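Local coordinates for extracellular solute-binding protein (Bordetella parapertussis, PDB 3PU5), which probably binds a small solute, perhaps a polyamine, outside the cytoplasm and delivers it to a membrane transporter, at residues A[27-30]-A[34-37]; A[72-77]-A[99-104]; A[217-222]-A[274-279]. All blocks are in the same frame, centred on the assembly; numbering follows the deposited sequence.

The three contacts lie in series along the chain and do not touch one another. Contact 1 closes a beta-alpha-beta unit at the periphery, its centre about 26 Å from the centre of the chain. Contact 2 joins the end of helix 67-75 to a long loop, and contact 3 joins helix 214-223 to the end of helix 265-275. Contacts 2 and 3 fall on opposite sides of the chain's centre, their centres about 30 Å apart. Contacts 1 and 3 approach to about 11 Å between nearest atoms, with helix 15-33 supplying 27-30 and also touching M275 and Y277. No ligand atom belongs to any contact; proteins of this family usually hold their solute in a cleft between two lobes.

Contact 1. Residues A[27-30]-A[34-37]; sequences EPFE and GVKV
E30 reaches across to V37 with its carboxylate, and the two are joined by an almost straight hydrogen bond from V37 N to E30 OE2 of 2.7 Å (176° at the hydrogen). OE2 receives it on its anti lone pair, the one turned away from OE1. The side chain gets there because CG lies anti to the carbonyl carbon (chi1 -71°) and the chain beyond it is extended. On the way it passes V35, whose carbonyl oxygen sits 3.1 Å from E30 CG and also takes a CA-H...O contact from E30 CA. The same glutamate closes the helix end with its backbone, E30 O accepting from G34 N at 2.7 Å in a more bent bond (138°). The ammonium of K36 stays farther off, with NZ 5.0 Å from E30 OE2, so the pair can be at most a weak electrostatic influence.

F29 supplies the apolar half. V37 CG2 meets the edge of its ring 3.7 Å from F29 CD2, while V35 CB approaches F29 CE2 obliquely at 3.8 Å.

Together these bonds hold the turn from helix 15-33 into strand 36-41, within a beta-alpha-beta crossover begun by strand 7-12. V37 packs on I8 and V10 of that strand, and F29 is covered by helix 252-262, where F258 meets it edge-to-face.

Contact 2. Residues A[72-77]-A[99-104]; sequences RLIRAK and ADWEGC
I74 presses its terminal methyl against a backbone oxygen, CD1 lying 3.3 Å from W101 O, while no hydrogen bond joins the two segments. That oxygen is already engaged within its own loop, where C104 N donates to W101 O at 2.8 Å and closes a type I' beta turn. With chi2 of I74 at -67° the CG1-CD1 arm is bent rather than extended from CA, which directs CD1 at W101 O.

The same branch also meets W101 and C104: CG1 comes to the edge of the indole, close to the ring plane, at 4.0 Å from W101 CE3, and CD1 lies 4.2 Å from C104 CB. The I74 and W101 side chains cross at about a right angle. D100 CB lies over the centre of one face of that indole, and D100 OD2 is hydrogen-bonded to T305 OG1.

The helix that carries I74, 67-75, ends in a Schellman motif: K77, at the C-prime position with positive phi, bonds through its N to I74 O, and K78 N bonds to L73 O. The contact thus sets this helix end against the long irregular connection that runs on to strand 106-107. L79, in that same connection, also touches I74 and C104.

On the solvent-exposed side the second branch of I74, CG2, has the E102 carboxylate beside it, 3.9 Å away at OE2. Two basic residues stand near without touching it: K77 NZ is 4.6 Å from E102 OE1, and the R75 guanidinium is slightly farther from OE2, so any charge stabilisation of E102 would be modest.

Contact 3. Residues A[217-222]-A[274-279]; sequences TFIAED and AMYYGA
F218 and Y276 bring the two backbones to their nearest approach, with 7.8 Å between their CA atoms, a spacing that leaves the contact to side chains. The 217-222 segment is regular helix, with E221 N bonded to T217 O and D222 N to F218 O. The other segment leaves helix 265-275 at Y276, which has positive phi (56°), and then runs extended through Y277, G278 and A279. From this helix end Y276 points its CB toward helix 214-223, joining elements distant in sequence in a chain consistent with the two-lobed periplasmic-binding-protein fold.

Most of the contact is made by the Y276 ring. I219 CG1 sits over one face almost exactly on the ring normal, 3.8 Å from the centroid, in a CH-pi contact. With CG1 anti to the carbonyl carbon (chi1 -63°), it stands over the ring while the two side chains as a whole cross at a slant; CD1 comes near Y276 CD1. F218 joins at another part of the ring, its CB 3.9 Å from Y276 CD2; that same tyrosine carbon lies at the edge of the phenylalanine ring, near its plane.

At the phenol end D222 and Y276 come from opposite directions, and the carboxylate is turned 61° from the aromatic plane. D222 OD2 lies near the ring edge and 3.8 Å from Y276 OH, too long for a direct bond. One water lies between them, 2.6 Å from Y276 OH, but so close to D222 OD2 that this link is doubtful.

The stronger partner of D222 OD2 is R293, whose guanidinium forms salt bridges with both D222 and E221 and would be expected to keep D222 ionised. With no direct hydrogen bond between the segments, Y276 is held chiefly by apolar packing, I219 over one face and F218 CB beside CD2.

Contact 1. Residues A[27-30]-A[34-37]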
ATOM      1  N   GLU A  27       7.992   6.522  19.652  1.00 14.14           N
ATOM      2  CA  GLU A  27       8.911   7.254  20.530  1.00 16.07           C
ATOM      3  C   GLU A  27       8.578   8.749  20.679  1.00 16.61           C
ATOM      4  O   GLU A  27       8.471   9.244  21.800  1.00 16.54           O
ATOM      5  CB  GLU A  27      10.372   7.029  20.122  1.00 14.67           C
ATOM      6  CG  GLU A  27      10.917   5.655  20.531  1.00 15.95           C
ATOM      7  CD  GLU A  27      12.250   5.311  19.865  1.00 19.64           C
ATOM      8  OE1 GLU A  27      12.820   6.179  19.174  1.00 22.55           O
ATOM      9  OE2 GLU A  27      12.735   4.169  20.030  1.00 23.86           O
ATOM     10  N   PRO A  28       8.396   9.472  19.555  1.00 16.28           N
ATOM     11  CA  PRO A  28       8.004  10.885  19.659  1.00 14.91           C
ATOM     12  C   PRO A  28       6.706  11.091  20.431  1.00 15.97           C
ATOM     13  O   PRO A  28       6.597  12.041  21.207  1.00 16.02           O
ATOM     14  CB  PRO A  28       7.817  11.301  18.197  1.00 15.29           C
ATOM     15  CG  PRO A  28       8.730  10.388  17.439  1.00 13.82           C
ATOM     16  CD  PRO A  28       8.639   9.071  18.158  1.00 13.36           C
ATOM     17  N   PHE A  29       5.735  10.210  20.223  1.00 14.15           N
ATOM     18  CA  PHE A  29       4.466  10.307  20.928  1.00 14.53           C
ATOM     19  C   PHE A  29       4.644  10.137  22.433  1.00 15.85           C
ATOM     20  O   PHE A  29       4.059  10.885  23.218  1.00 15.51           O
ATOM     21  CB  PHE A  29       3.482   9.258  20.418  1.00 13.33           C
ATOM     22  CG  PHE A  29       2.172   9.256  21.155  1.00 15.63           C
ATOM     23  CD1 PHE A  29       1.249  10.265  20.945  1.00 12.32           C
ATOM     24  CD2 PHE A  29       1.871   8.248  22.063  1.00 13.56           C
ATOM     25  CE1 PHE A  29       0.039  10.270  21.630  1.00 14.53           C
ATOM     26  CE2 PHE A  29       0.676   8.239  22.737  1.00 14.66           C
ATOM     27  CZ  PHE A  29      -0.246   9.254  22.523  1.00 16.53           C
ATOM     28  N   GLU A  30       5.428   9.134  22.826  1.00 15.98           N
ATOM     29  CA  GLU A  30       5.712   8.887  24.235  1.00 17.47           C
ATOM     30  C   GLU A  30       6.288  10.160  24.850  1.00 18.57           C
ATOM     31  O   GLU A  30       5.903  10.573  25.940  1.00 17.91           O
ATOM     32  CB  GLU A  30       6.733   7.754  24.396  1.00 16.92           C
ATOM     33  CG  GLU A  30       6.246   6.345  24.064  1.00 19.39           C
ATOM     34  CD  GLU A  30       7.271   5.266  24.455  1.00 22.74           C
ATOM     35  OE1 GLU A  30       8.485   5.560  24.442  1.00 27.09           O
ATOM     36  OE2 GLU A  30       6.866   4.130  24.792  1.00 21.90           O
ATOM     37  N   GLY A  34       3.739  11.454  27.360  1.00 18.03           N
ATOM     38  CA  GLY A  34       4.033  10.687  28.559  1.00 21.42           C
ATOM     39  C   GLY A  34       3.394   9.303  28.559  1.00 19.74           C
ATOM     40  O   GLY A  34       3.430   8.587  29.562  1.00 17.78           O
ATOM     41  N   VAL A  35       2.807   8.923  27.427  1.00 17.71           N
ATOM     42  CA  VAL A  35       2.135   7.639  27.315  1.00 16.10           C
ATOM     43  C   VAL A  35       3.085   6.635  26.694  1.00 18.40           C
ATOM     44  O   VAL A  35       3.596   6.845  25.599  1.00 16.61           O
ATOM     45  CB  VAL A  35       0.868   7.740  26.453  1.00 18.69           C
ATOM     46  CG1 VAL A  35       0.303   6.355  26.162  1.00 17.63           C
ATOM     47  CG2 VAL A  35      -0.173   8.619  27.147  1.00 20.16           C
ATOM     48  N   LYS A  36       3.343   5.549  27.410  1.00 16.75           N
ATOM     49  CA  LYS A  36       4.210   4.507  26.884  1.00 18.64           C
ATOM     50  C   LYS A  36       3.534   3.751  25.736  1.00 14.85           C
ATOM     51  O   LYS A  36       2.326   3.487  25.770  1.00 16.94           O
ATOM     52  CB  LYS A  36       4.648   3.542  27.994  1.00 15.76           C
ATOM     53  CG  LYS A  36       5.380   2.324  27.464  1.00 18.81           C
ATOM     54  CD  LYS A  36       6.592   1.952  28.298  1.00 23.00           C
ATOM     55  CE  LYS A  36       7.361   0.831  27.616  1.00 23.48           C
ATOM     56  NZ  LYS A  36       8.791   0.822  28.011  1.00 35.64           N
ATOM     57  N   VAL A  37       4.310   3.418  24.715  1.00 13.99           N
ATOM     58  CA  VAL A  37       3.782   2.642  23.599  1.00 12.98           C
ATOM     59  C   VAL A  37       4.600   1.371  23.408  1.00 14.21           C
ATOM     60  O   VAL A  37       5.826   1.427  23.257  1.00 14.86           O
ATOM     61  CB  VAL A  37       3.779   3.431  22.269  1.00 13.97           C
ATOM     62  CG1 VAL A  37       3.181   2.561  21.146  1.00 11.83           C
ATOM     63  CG2 VAL A  37       3.002   4.729  22.416  1.00 14.61           C
TER

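Contact 2. Residues A[72-77]-A[99-104]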
ATOM      1  N   ARG A  72     -11.733  -7.852   8.261  1.00 16.90           N
ATOM      2  CA  ARG A  72     -12.371  -8.844   9.128  1.00 18.77           C
ATOM      3  C   ARG A  72     -12.929  -8.180  10.389  1.00 17.10           C
ATOM      4  O   ARG A  72     -14.049  -8.469  10.823  1.00 17.61           O
ATOM      5  CB  ARG A  72     -11.375  -9.947   9.521  1.00 20.12           C
ATOM      6  CG  ARG A  72     -10.876 -10.788   8.365  1.00 20.01           C
ATOM      7  CD  ARG A  72      -9.644 -11.599   8.767  1.00 22.34           C
ATOM      8  NE  ARG A  72      -9.955 -12.634   9.749  1.00 21.85           N
ATOM      9  CZ  ARG A  72      -9.045 -13.412  10.326  1.00 25.90           C
ATOM     10  NH1 ARG A  72      -7.760 -13.270  10.023  1.00 23.21           N
ATOM     11  NH2 ARG A  72      -9.416 -14.337  11.206  1.00 25.20           N
ATOM     12  N   LEU A  73     -12.128  -7.297  10.974  1.00 14.02           N
ATOM     13  CA  LEU A  73     -12.490  -6.621  12.206  1.00 15.14           C
ATOM     14  C   LEU A  73     -13.594  -5.607  11.965  1.00 14.64           C
ATOM     15  O   LEU A  73     -14.408  -5.338  12.843  1.00 16.42           O
ATOM     16  CB  LEU A  73     -11.273  -5.915  12.787  1.00 14.21           C
ATOM     17  CG  LEU A  73     -10.233  -6.875  13.328  1.00 15.27           C
ATOM     18  CD1 LEU A  73      -9.288  -6.125  14.250  1.00 14.36           C
ATOM     19  CD2 LEU A  73     -10.951  -7.977  14.069  1.00 16.46           C
ATOM     20  N   ILE A  74     -13.602  -5.033  10.770  1.00 16.11           N
ATOM     21  CA  ILE A  74     -14.692  -4.158  10.357  1.00 17.99           C
ATOM     22  C   ILE A  74     -16.006  -4.922  10.332  1.00 18.45           C
ATOM     23  O   ILE A  74     -17.009  -4.468  10.879  1.00 19.89           O
ATOM     24  CB  ILE A  74     -14.448  -3.588   8.957  1.00 20.14           C
ATOM     25  CG1 ILE A  74     -13.439  -2.451   9.033  1.00 17.76           C
ATOM     26  CG2 ILE A  74     -15.752  -3.054   8.366  1.00 21.01           C
ATOM     27  CD1 ILE A  74     -13.974  -1.261   9.782  1.00 17.46           C
ATOM     28  N   ARG A  75     -15.988  -6.081   9.682  1.00 17.67           N
ATOM     29  CA  ARG A  75     -17.172  -6.917   9.546  1.00 21.50           C
ATOM     30  C   ARG A  75     -17.671  -7.437  10.896  1.00 21.57           C
ATOM     31  O   ARG A  75     -18.866  -7.686  11.065  1.00 19.07           O
ATOM     32  CB  ARG A  75     -16.881  -8.091   8.608  1.00 23.12           C
ATOM     33  CG  ARG A  75     -16.579  -7.669   7.177  1.00 27.17           C
ATOM     34  CD  ARG A  75     -17.748  -6.912   6.576  1.00 33.36           C
ATOM     35  NE  ARG A  75     -18.962  -7.727   6.561  1.00 39.83           N
ATOM     36  CZ  ARG A  75     -20.095  -7.376   5.958  1.00 47.16           C
ATOM     37  NH1 ARG A  75     -20.173  -6.216   5.307  1.00 48.70           N
ATOM     38  NH2 ARG A  75     -21.149  -8.187   6.001  1.00 43.58           N
ATOM     39  N   ALA A  76     -16.757  -7.599  11.853  1.00 18.62           N
ATOM     40  CA  ALA A  76     -17.112  -8.118  13.172  1.00 15.15           C
ATOM     41  C   ALA A  76     -17.300  -7.028  14.240  1.00 15.87           C
ATOM     42  O   ALA A  76     -17.415  -7.335  15.425  1.00 15.59           O
ATOM     43  CB  ALA A  76     -16.084  -9.143  13.629  1.00 16.25           C
ATOM     44  N   LYS A  77     -17.320  -5.766  13.815  1.00 14.12           N
ATOM     45  CA  LYS A  77     -17.594  -4.634  14.709  1.00 17.43           C
ATOM     46  C   LYS A  77     -16.613  -4.517  15.884  1.00 16.99           C
ATOM     47  O   LYS A  77     -17.019  -4.252  17.029  1.00 16.28           O
ATOM     48  CB  LYS A  77     -19.030  -4.701  15.249  1.00 17.69           C
ATOM     49  CG  LYS A  77     -20.070  -5.175  14.241  1.00 17.77           C
ATOM     50  CD  LYS A  77     -20.211  -4.234  13.048  1.00 21.14           C
ATOM     51  CE  LYS A  77     -21.312  -4.730  12.098  1.00 25.42           C
ATOM     52  NZ  LYS A  77     -21.485  -3.868  10.888  1.00 23.81           N
ATOM     53  N   ALA A  99     -12.255   5.587   3.093  1.00 10.82           N
ATOM     54  CA  ALA A  99     -13.510   5.124   2.497  1.00 14.79           C
ATOM     55  C   ALA A  99     -13.911   3.684   2.826  1.00 16.08           C
ATOM     56  O   ALA A  99     -15.091   3.405   2.998  1.00 16.84           O
ATOM     57  CB  ALA A  99     -13.503   5.335   0.984  1.00 15.60           C
ATOM     58  N   ASP A 100     -12.953   2.771   2.914  1.00 12.62           N
ATOM     59  CA  ASP A 100     -13.304   1.371   3.148  1.00 14.12           C
ATOM     60  C   ASP A 100     -13.698   1.059   4.604  1.00 12.93           C
ATOM     61  O   ASP A 100     -14.270   0.010   4.884  1.00 13.25           O
ATOM     62  CB  ASP A 100     -12.154   0.445   2.717  1.00 12.42           C
ATOM     63  CG  ASP A 100     -12.004   0.353   1.198  1.00 18.79           C
ATOM     64  OD1 ASP A 100     -12.954   0.712   0.470  1.00 20.04           O
ATOM     65  OD2 ASP A 100     -10.937  -0.088   0.730  1.00 19.36           O
ATOM     66  N   TRP A 101     -13.393   1.959   5.529  1.00 11.81           N
ATOM     67  CA  TRP A 101     -13.330   1.562   6.942  1.00 11.96           C
ATOM     68  C   TRP A 101     -14.535   1.965   7.805  1.00 12.81           C
ATOM     69  O   TRP A 101     -14.501   1.880   9.033  1.00 11.82           O
ATOM     70  CB  TRP A 101     -11.977   2.003   7.528  1.00 12.86           C
ATOM     71  CG  TRP A 101     -10.911   1.733   6.518  1.00 11.52           C
ATOM     72  CD1 TRP A 101     -10.216   2.655   5.786  1.00 11.26           C
ATOM     73  CD2 TRP A 101     -10.476   0.447   6.061  1.00 12.56           C
ATOM     74  NE1 TRP A 101      -9.360   2.021   4.914  1.00 11.19           N
ATOM     75  CE2 TRP A 101      -9.501   0.665   5.065  1.00 11.73           C
ATOM     76  CE3 TRP A 101     -10.808  -0.871   6.403  1.00 15.38           C
ATOM     77  CZ2 TRP A 101      -8.852  -0.382   4.416  1.00 14.67           C
ATOM     78  CZ3 TRP A 101     -10.161  -1.909   5.751  1.00 12.99           C
ATOM     79  CH2 TRP A 101      -9.195  -1.656   4.771  1.00 13.78           C
ATOM     80  N   GLU A 102     -15.599   2.388   7.135  1.00 11.27           N
ATOM     81  CA  GLU A 102     -16.883   2.658   7.766  1.00 14.72           C
ATOM     82  C   GLU A 102     -16.773   3.550   8.999  1.00 15.49           C
ATOM     83  O   GLU A 102     -17.413   3.297  10.021  1.00 14.68           O
ATOM     84  CB  GLU A 102     -17.622   1.336   8.059  1.00 17.31           C
ATOM     85  CG  GLU A 102     -18.008   0.604   6.772  1.00 19.11           C
ATOM     86  CD  GLU A 102     -18.686  -0.734   6.996  1.00 26.44           C
ATOM     87  OE1 GLU A 102     -19.341  -0.920   8.048  1.00 25.54           O
ATOM     88  OE2 GLU A 102     -18.563  -1.604   6.107  1.00 28.89           O
ATOM     89  N   GLY A 103     -15.957   4.597   8.881  1.00 14.26           N
ATOM     90  CA  GLY A 103     -15.796   5.584   9.932  1.00 15.05           C
ATOM     91  C   GLY A 103     -15.030   5.082  11.137  1.00 14.78           C
ATOM     92  O   GLY A 103     -15.069   5.691  12.210  1.00 16.62           O
ATOM     93  N   CYS A 104     -14.335   3.964  10.968  1.00 13.12           N
ATOM     94  CA  CYS A 104     -13.607   3.348  12.072  1.00 13.70           C
ATOM     95  C   CYS A 104     -12.134   3.128  11.743  1.00 16.41           C
ATOM     96  O   CYS A 104     -11.470   2.327  12.410  1.00 15.25           O
ATOM     97  CB  CYS A 104     -14.229   1.999  12.458  1.00 15.25           C
ATOM     98  SG  CYS A 104     -15.957   2.065  12.976  1.00 15.76           S
TER

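Contact 3. Residues A[217-222]-A[274-279]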
ATOM      1  N   THR A 217      11.743   1.456  -5.968  1.00 11.31           N
ATOM      2  CA  THR A 217      12.430   1.821  -7.199  1.00 11.44           C
ATOM      3  C   THR A 217      13.288   3.074  -6.973  1.00 13.45           C
ATOM      4  O   THR A 217      14.397   3.171  -7.517  1.00 13.14           O
ATOM      5  CB  THR A 217      11.440   2.033  -8.367  1.00 10.79           C
ATOM      6  OG1 THR A 217      10.578   0.892  -8.489  1.00 10.54           O
ATOM      7  CG2 THR A 217      12.191   2.216  -9.674  1.00 12.51           C
ATOM      8  N   PHE A 218      12.795   4.014  -6.157  1.00 10.42           N
ATOM      9  CA  PHE A 218      13.550   5.241  -5.866  1.00 12.03           C
ATOM     10  C   PHE A 218      14.873   4.891  -5.192  1.00 13.04           C
ATOM     11  O   PHE A 218      15.920   5.428  -5.542  1.00 14.04           O
ATOM     12  CB  PHE A 218      12.768   6.219  -4.967  1.00 11.57           C
ATOM     13  CG  PHE A 218      11.476   6.737  -5.567  1.00 10.94           C
ATOM     14  CD1 PHE A 218      11.281   6.772  -6.931  1.00  9.06           C
ATOM     15  CD2 PHE A 218      10.471   7.228  -4.740  1.00 10.93           C
ATOM     16  CE1 PHE A 218      10.101   7.262  -7.466  1.00  9.87           C
ATOM     17  CE2 PHE A 218       9.286   7.715  -5.258  1.00  9.99           C
ATOM     18  CZ  PHE A 218       9.098   7.736  -6.626  1.00 12.34           C
ATOM     19  N   ILE A 219      14.813   3.984  -4.223  1.00 13.41           N
ATOM     20  CA  ILE A 219      16.007   3.527  -3.520  1.00 13.90           C
ATOM     21  C   ILE A 219      17.025   2.946  -4.501  1.00 17.85           C
ATOM     22  O   ILE A 219      18.209   3.292  -4.457  1.00 17.85           O
ATOM     23  CB  ILE A 219      15.645   2.508  -2.427  1.00 15.15           C
ATOM     24  CG1 ILE A 219      14.762   3.185  -1.369  1.00 15.40           C
ATOM     25  CG2 ILE A 219      16.912   1.912  -1.793  1.00 14.12           C
ATOM     26  CD1 ILE A 219      14.145   2.232  -0.360  1.00 16.20           C
ATOM     27  N   ALA A 220      16.556   2.080  -5.397  1.00 15.64           N
ATOM     28  CA  ALA A 220      17.413   1.491  -6.423  1.00 15.87           C
ATOM     29  C   ALA A 220      17.946   2.555  -7.380  1.00 16.70           C
ATOM     30  O   ALA A 220      19.123   2.539  -7.743  1.00 17.43           O
ATOM     31  CB  ALA A 220      16.664   0.400  -7.198  1.00 13.97           C
ATOM     32  N   GLU A 221      17.082   3.480  -7.782  1.00 15.31           N
ATOM     33  CA  GLU A 221      17.493   4.575  -8.649  1.00 15.91           C
ATOM     34  C   GLU A 221      18.638   5.373  -8.016  1.00 17.12           C
ATOM     35  O   GLU A 221      19.574   5.778  -8.703  1.00 18.62           O
ATOM     36  CB  GLU A 221      16.310   5.507  -8.927  1.00 15.91           C
ATOM     37  CG  GLU A 221      16.671   6.765  -9.710  1.00 17.32           C
ATOM     38  CD  GLU A 221      15.506   7.751  -9.819  1.00 19.46           C
ATOM     39  OE1 GLU A 221      14.485   7.563  -9.120  1.00 15.45           O
ATOM     40  OE2 GLU A 221      15.616   8.716 -10.607  1.00 20.20           O
ATOM     41  N   ASP A 222      18.549   5.604  -6.709  1.00 16.85           N
ATOM     42  CA  ASP A 222      19.537   6.421  -6.006  1.00 20.17           C
ATOM     43  C   ASP A 222      20.877   5.693  -5.863  1.00 20.37           C
ATOM     44  O   ASP A 222      21.935   6.283  -6.055  1.00 22.47           O
ATOM     45  CB  ASP A 222      19.030   6.824  -4.617  1.00 18.59           C
ATOM     46  CG  ASP A 222      17.888   7.842  -4.670  1.00 18.90           C
ATOM     47  OD1 ASP A 222      17.577   8.362  -5.764  1.00 18.38           O
ATOM     48  OD2 ASP A 222      17.304   8.126  -3.605  1.00 20.04           O
ATOM     49  N   ALA A 274      11.325   8.463   5.837  1.00 12.10           N
ATOM     50  CA  ALA A 274      12.254   7.400   6.215  1.00 12.80           C
ATOM     51  C   ALA A 274      12.005   6.119   5.407  1.00 11.71           C
ATOM     52  O   ALA A 274      12.944   5.416   5.026  1.00 10.60           O
ATOM     53  CB  ALA A 274      12.135   7.120   7.715  1.00 13.46           C
HETATM   54  N   MSE A 275      10.733   5.830   5.140  1.00 10.36           N
HETATM   55  CA  MSE A 275      10.351   4.591   4.462  1.00 10.97           C
HETATM   56  C   MSE A 275      10.170   4.739   2.954  1.00 10.89           C
HETATM   57  O   MSE A 275       9.910   3.749   2.277  1.00 10.53           O
HETATM   58  CB  MSE A 275       9.053   4.037   5.052  1.00  9.06           C
HETATM   59  CG  MSE A 275       9.175   3.613   6.489  1.00 11.77           C
HETATM   60 SE   MSE A 275      10.352   2.055   6.675  1.00 28.13          SE
HETATM   61  CE  MSE A 275       9.297   0.731   5.673  1.00 15.88           C
ATOM     62  N   TYR A 276      10.305   5.956   2.427  1.00  9.21           N
ATOM     63  CA  TYR A 276       9.946   6.226   1.026  1.00 11.96           C
ATOM     64  C   TYR A 276       8.490   5.836   0.732  1.00 10.82           C
ATOM     65  O   TYR A 276       8.189   5.185  -0.278  1.00 10.03           O
ATOM     66  CB  TYR A 276      10.893   5.529   0.038  1.00 13.44           C
ATOM     67  CG  TYR A 276      12.308   6.077   0.029  1.00 15.87           C
ATOM     68  CD1 TYR A 276      13.119   5.975   1.153  1.00 20.01           C
ATOM     69  CD2 TYR A 276      12.843   6.661  -1.107  1.00 16.50           C
ATOM     70  CE1 TYR A 276      14.413   6.462   1.150  1.00 25.05           C
ATOM     71  CE2 TYR A 276      14.130   7.156  -1.123  1.00 17.45           C
ATOM     72  CZ  TYR A 276      14.911   7.054   0.004  1.00 24.68           C
ATOM     73  OH  TYR A 276      16.200   7.537  -0.004  1.00 28.14           O
ATOM     74  N   TYR A 277       7.598   6.243   1.632  1.00 10.80           N
ATOM     75  CA  TYR A 277       6.159   6.073   1.465  1.00 10.78           C
ATOM     76  C   TYR A 277       5.499   7.424   1.217  1.00 11.90           C
ATOM     77  O   TYR A 277       6.095   8.480   1.474  1.00  9.89           O
ATOM     78  CB  TYR A 277       5.525   5.499   2.732  1.00  9.90           C
ATOM     79  CG  TYR A 277       5.842   4.053   3.051  1.00 11.32           C
ATOM     80  CD1 TYR A 277       6.241   3.156   2.064  1.00 12.54           C
ATOM     81  CD2 TYR A 277       5.707   3.578   4.346  1.00 10.42           C
ATOM     82  CE1 TYR A 277       6.512   1.826   2.372  1.00 11.52           C
ATOM     83  CE2 TYR A 277       5.975   2.260   4.661  1.00 11.45           C
ATOM     84  CZ  TYR A 277       6.370   1.389   3.677  1.00 12.98           C
ATOM     85  OH  TYR A 277       6.624   0.078   4.016  1.00 12.21           O
ATOM     86  N   GLY A 278       4.253   7.379   0.743  1.00  9.58           N
ATOM     87  CA  GLY A 278       3.426   8.562   0.652  1.00 10.24           C
ATOM     88  C   GLY A 278       2.601   8.751   1.914  1.00 10.69           C
ATOM     89  O   GLY A 278       2.054   7.786   2.444  1.00  8.65           O
ATOM     90  N   ALA A 279       2.513   9.996   2.384  1.00  8.49           N
ATOM     91  CA  ALA A 279       1.737  10.336   3.574  1.00 10.34           C
ATOM     92  C   ALA A 279       0.270  10.515   3.230  1.00 10.67           C
ATOM     93  O   ALA A 279      -0.067  11.038   2.162  1.00 10.32           O
ATOM     94  CB  ALA A 279       2.267  11.607   4.204  1.00  9.91           C
TER
HETATM   95  O   HOH W   1      18.083   6.866  -1.683  1.00 28.54           O